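Local structure of MHC I-like leukocyte 2 long form (Mus musculus, 6A97) at residues 64-69 with 81-86; 203-208 with 219-224. The protein binds heparan sulfate proteoglycans on the surface of fibroblasts as a GPI-anchored, MHC class I-like membrane protein. All blocks are in the same frame, centred on the assembly; numbering follows the deposited sequence.

Interaction 1: residues 64-69 with 81-86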
# COMPACT_ATOMS: atom_id res chain seq x y z
N GLU A 64 -36.13 -6.04 11.91
CA GLU A 64 -35.98 -5.51 10.56
C GLU A 64 -35.37 -6.56 9.64
O GLU A 64 -34.15 -6.64 9.51
CB GLU A 64 -35.12 -4.24 10.56
CG GLU A 64 -35.30 -3.34 11.78
CD GLU A 64 -34.48 -2.06 11.68
OE1 GLU A 64 -34.15 -1.64 10.55
OE2 GLU A 64 -34.15 -1.48 12.73
N PRO A 65 -36.21 -7.37 8.99
CA PRO A 65 -35.70 -8.44 8.12
C PRO A 65 -35.01 -7.91 6.86
O PRO A 65 -34.20 -8.63 6.27
CB PRO A 65 -36.96 -9.23 7.77
CG PRO A 65 -38.08 -8.25 7.93
CD PRO A 65 -37.68 -7.36 9.06
N LEU A 66 -35.31 -6.68 6.46
CA LEU A 66 -34.75 -6.13 5.22
C LEU A 66 -33.82 -4.96 5.48
O LEU A 66 -34.00 -4.21 6.44
CB LEU A 66 -35.86 -5.71 4.26
CG LEU A 66 -36.60 -6.77 3.43
CD1 LEU A 66 -35.64 -7.63 2.61
CD2 LEU A 66 -37.47 -7.63 4.31
N GLY A 67 -32.83 -4.80 4.61
CA GLY A 67 -31.91 -3.68 4.69
C GLY A 67 -31.44 -3.23 3.32
O GLY A 67 -31.31 -4.04 2.40
N CYS A 68 -31.17 -1.94 3.18
CA CYS A 68 -30.78 -1.37 1.90
C CYS A 68 -29.86 -0.17 2.08
O CYS A 68 -30.25 0.83 2.69
CB CYS A 68 -32.04 -0.99 1.11
SG CYS A 68 -31.74 -0.38 -0.55
N TRP A 69 -28.64 -0.26 1.55
CA TRP A 69 -27.65 0.81 1.66
C TRP A 69 -27.42 1.47 0.31
O TRP A 69 -26.76 0.91 -0.56
CB TRP A 69 -26.32 0.29 2.21
CG TRP A 69 -26.38 -0.16 3.64
CD1 TRP A 69 -25.99 0.55 4.75
CD2 TRP A 69 -26.87 -1.41 4.12
NE1 TRP A 69 -26.22 -0.19 5.88
CE2 TRP A 69 -26.74 -1.40 5.53
CE3 TRP A 69 -27.39 -2.55 3.50
CZ2 TRP A 69 -27.12 -2.48 6.32
CZ3 TRP A 69 -27.77 -3.62 4.29
CH2 TRP A 69 -27.64 -3.58 5.69
N ARG A 81 -38.32 -1.42 -4.30
CA ARG A 81 -38.25 -2.31 -5.45
C ARG A 81 -37.25 -3.44 -5.24
O ARG A 81 -37.58 -4.61 -5.42
CB ARG A 81 -37.87 -1.53 -6.71
CG ARG A 81 -37.68 -2.40 -7.94
CD ARG A 81 -37.39 -1.59 -9.19
NE ARG A 81 -36.20 -0.75 -9.04
CZ ARG A 81 -36.23 0.56 -8.81
NH1 ARG A 81 -37.39 1.19 -8.71
NH2 ARG A 81 -35.10 1.24 -8.68
N GLU A 82 -36.04 -3.10 -4.84
CA GLU A 82 -34.97 -4.08 -4.83
C GLU A 82 -35.02 -5.01 -3.62
O GLU A 82 -34.54 -6.13 -3.70
CB GLU A 82 -33.61 -3.40 -4.92
CG GLU A 82 -33.37 -2.69 -6.26
CD GLU A 82 -33.51 -3.61 -7.48
OE1 GLU A 82 -33.66 -3.08 -8.60
OE2 GLU A 82 -33.45 -4.85 -7.34
N THR A 83 -35.61 -4.57 -2.51
CA THR A 83 -35.82 -5.51 -1.40
C THR A 83 -36.94 -6.49 -1.76
O THR A 83 -36.88 -7.67 -1.40
CB THR A 83 -36.18 -4.80 -0.08
OG1 THR A 83 -37.31 -3.95 -0.28
CG2 THR A 83 -34.99 -3.99 0.44
N ASN A 84 -37.94 -6.02 -2.50
CA ASN A 84 -38.95 -6.94 -3.00
C ASN A 84 -38.36 -7.95 -3.99
O ASN A 84 -38.64 -9.14 -3.90
CB ASN A 84 -40.10 -6.18 -3.64
CG ASN A 84 -41.19 -7.11 -4.15
OD1 ASN A 84 -41.96 -7.68 -3.37
ND2 ASN A 84 -41.26 -7.26 -5.47
N ASN A 85 -37.53 -7.48 -4.92
CA ASN A 85 -36.79 -8.38 -5.82
C ASN A 85 -35.90 -9.37 -5.07
O ASN A 85 -35.74 -10.52 -5.48
CB ASN A 85 -35.92 -7.58 -6.79
CG ASN A 85 -36.73 -6.88 -7.86
OD1 ASN A 85 -37.88 -7.24 -8.11
ND2 ASN A 85 -36.12 -5.89 -8.51
N LEU A 86 -35.33 -8.91 -3.96
CA LEU A 86 -34.47 -9.75 -3.14
C LEU A 86 -35.22 -10.95 -2.57
O LEU A 86 -34.67 -12.05 -2.47
CB LEU A 86 -33.86 -8.91 -2.01
CG LEU A 86 -33.03 -9.64 -0.95
CD1 LEU A 86 -31.94 -10.49 -1.59
CD2 LEU A 86 -32.42 -8.64 0.02

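Interaction 2: residues 203-208 with 219-224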
# COMPACT_ATOMS: atom_id res chain seq x y z
N PRO A 203 -8.99 11.53 0.85
CA PRO A 203 -8.44 10.82 2.00
C PRO A 203 -7.61 11.76 2.87
O PRO A 203 -7.19 12.81 2.39
CB PRO A 203 -7.55 9.74 1.38
CG PRO A 203 -7.95 9.66 -0.06
CD PRO A 203 -8.44 11.03 -0.42
N MET A 204 -7.39 11.39 4.13
CA MET A 204 -6.52 12.17 4.98
C MET A 204 -5.61 11.25 5.80
O MET A 204 -5.94 10.09 6.03
CB MET A 204 -7.33 13.08 5.92
CG MET A 204 -8.04 12.34 7.03
SD MET A 204 -8.76 13.47 8.24
CE MET A 204 -7.29 14.11 9.03
N VAL A 205 -4.47 11.78 6.22
CA VAL A 205 -3.51 11.01 7.00
C VAL A 205 -3.17 11.73 8.29
O VAL A 205 -3.02 12.95 8.29
CB VAL A 205 -2.22 10.75 6.19
CG1 VAL A 205 -1.17 10.08 7.06
CG2 VAL A 205 -2.52 9.91 4.97
N THR A 206 -3.09 10.99 9.38
CA THR A 206 -2.57 11.54 10.63
C THR A 206 -1.37 10.72 11.10
O THR A 206 -1.28 9.52 10.82
CB THR A 206 -3.63 11.56 11.74
OG1 THR A 206 -3.97 10.21 12.10
CG2 THR A 206 -4.88 12.31 11.30
N VAL A 207 -0.47 11.37 11.82
CA VAL A 207 0.65 10.68 12.44
C VAL A 207 0.69 11.01 13.92
O VAL A 207 0.71 12.18 14.29
CB VAL A 207 2.00 11.07 11.80
CG1 VAL A 207 3.16 10.47 12.58
CG2 VAL A 207 2.04 10.64 10.34
N THR A 208 0.68 9.99 14.77
CA THR A 208 0.78 10.20 16.20
C THR A 208 2.02 9.51 16.76
O THR A 208 2.51 8.53 16.19
CB THR A 208 -0.47 9.69 16.95
OG1 THR A 208 -0.60 8.28 16.75
CG2 THR A 208 -1.71 10.40 16.45
N LEU A 219 5.51 5.20 16.39
CA LEU A 219 4.92 6.10 15.40
C LEU A 219 3.74 5.41 14.74
O LEU A 219 3.89 4.32 14.20
CB LEU A 219 5.94 6.52 14.34
CG LEU A 219 7.21 7.22 14.84
CD1 LEU A 219 8.18 7.45 13.68
CD2 LEU A 219 6.86 8.53 15.51
N THR A 220 2.57 6.03 14.79
CA THR A 220 1.40 5.43 14.18
C THR A 220 0.83 6.31 13.08
O THR A 220 0.50 7.47 13.30
CB THR A 220 0.30 5.15 15.22
OG1 THR A 220 0.82 4.26 16.22
CG2 THR A 220 -0.91 4.51 14.56
N CYS A 221 0.74 5.74 11.89
CA CYS A 221 0.15 6.42 10.76
C CYS A 221 -1.25 5.89 10.49
O CYS A 221 -1.44 4.68 10.34
CB CYS A 221 1.03 6.25 9.52
SG CYS A 221 0.36 7.01 8.05
N ARG A 222 -2.24 6.79 10.43
CA ARG A 222 -3.61 6.39 10.12
C ARG A 222 -4.13 7.13 8.90
O ARG A 222 -3.94 8.34 8.77
CB ARG A 222 -4.54 6.65 11.31
CG ARG A 222 -4.21 5.84 12.55
CD ARG A 222 -5.14 6.22 13.70
NE ARG A 222 -6.50 5.76 13.46
CZ ARG A 222 -7.53 5.98 14.28
NH1 ARG A 222 -7.36 6.68 15.39
NH2 ARG A 222 -8.73 5.51 13.97
N ALA A 223 -4.79 6.40 8.01
CA ALA A 223 -5.44 7.00 6.85
C ALA A 223 -6.95 6.92 7.03
O ALA A 223 -7.47 5.85 7.31
CB ALA A 223 -5.00 6.31 5.57
N PHE A 224 -7.63 8.04 6.88
CA PHE A 224 -9.09 8.10 7.03
C PHE A 224 -9.77 8.44 5.72
O PHE A 224 -9.14 8.93 4.78
CB PHE A 224 -9.49 9.14 8.08
CG PHE A 224 -8.98 8.86 9.46
CD1 PHE A 224 -7.72 9.28 9.84
CD2 PHE A 224 -9.77 8.19 10.38
CE1 PHE A 224 -7.25 9.03 11.12
CE2 PHE A 224 -9.30 7.93 11.66
CZ PHE A 224 -8.04 8.36 12.03
O HOH W 1 -2.14 8.53 13.39
O HOH W 2 1.66 5.85 18.19

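Interaction 1: residues 64-69 with 81-86
Thr83 and Leu86, one helical turn apart, meet the short edge strand 66-68 through carbon atoms; no hydrogen bond crosses. At the start of 81-86, Arg81 NE forms a weak, 3.5 Å salt bridge with Glu82 OE1. Glu82 turns its carboxylate away from the strand, and OE2 receives Asn85 ND2 at 3.1 Å from above the carboxylate plane. Thr83 is central to the contact. Its CB lies 3.9 Å from Leu66 CD1, and its CG2 stands 4.2 Å from Gly67 O and 4.3 Å from Cys68 CB. Chi1 of 54° sets OG1 between the backbone N and the carbonyl carbon; this hydroxyl is hydrogen-bonded to Cys79 O within the helix, and the methyl is the branch that meets the strand. Leu86 adds CD2, 4.3 Å from Leu66 CD1, from a buried position. A disulfide from Cys68 to Cys79 ties strand to helix covalently one turn before Thr83. The pair joins the alpha-1 helix 75-96 of the MHC class I platform to the outermost strand beneath it: strand 51-57 flanks 66-68 and touches Leu66 and Leu86 through Tyr56, while helix 171-193 receives Glu82 in a salt bridge with Arg188.

Interaction 2: residues 203-208 with 219-224
A chi1 of 73° sets Met204 CG between its backbone N and carbonyl carbon, 3.7 Å from Phe224 CB, and an extended chi2 (171°) carries SD to the Phe224 ring in an oblique Met-aromatic contact. Thr206 OG1 takes the same kind of position (chi1 66°) and comes to the ring edge, 3.6 Å from Phe224 CE1 and near the ring plane. Phe224 CZ sits 3.2 Å above the Arg222 guanidinium plane, over its centre. On the other face of the sheet Val205 CG1 packs 3.6 Å from Cys221 SG, whose disulfide to Cys278 crosses to the opposing sheet of this C1-set immunoglobulin domain. The backbones form an antiparallel hairpin ladder: Met204, Thr206 and Thr208 each exchange two hydrogen bonds with Phe224, Arg222 and Thr220 respectively, as in Thr206 N to Arg222 O at 2.8 Å. One water is bound by Thr206 OG1 at 2.8 Å, donates to Thr220 O at 2.8 Å, and reaches Thr206 O weakly. The two faces thus differ in chemistry. Valines, Cys221 and Ala223 turn to the sandwich core, whereas Met204, Thr206, Arg222 and Phe224 pack on another protein chain. Arg222 NH2 bonds to Gln261 OE1 of its own chain and also to the backbone of the other protein, so apolar packing there is joined by a directed hydrogen bond.

Interactions 1 and 2 belong to different domains and do not touch: their centres lie 36 Å apart and their nearest atoms about 18 Å. Interaction 1 closes along the chain before interaction 2 opens, the first in the alpha-1 part of the platform and the second in the alpha-3 immunoglobulin domain. The modes of joining differ too. Residues 64-69 and 81-86 pair a strand with a helix by sparse apolar contacts at the surface, burying 186 Å², while 203-208 and 219-224 bury 509 Å² as neighbouring strands of one sheet. Each contains one cysteine of a disulfide, which in interaction 1 joins the two elements themselves and in interaction 2 ties the hairpin to the facing sheet.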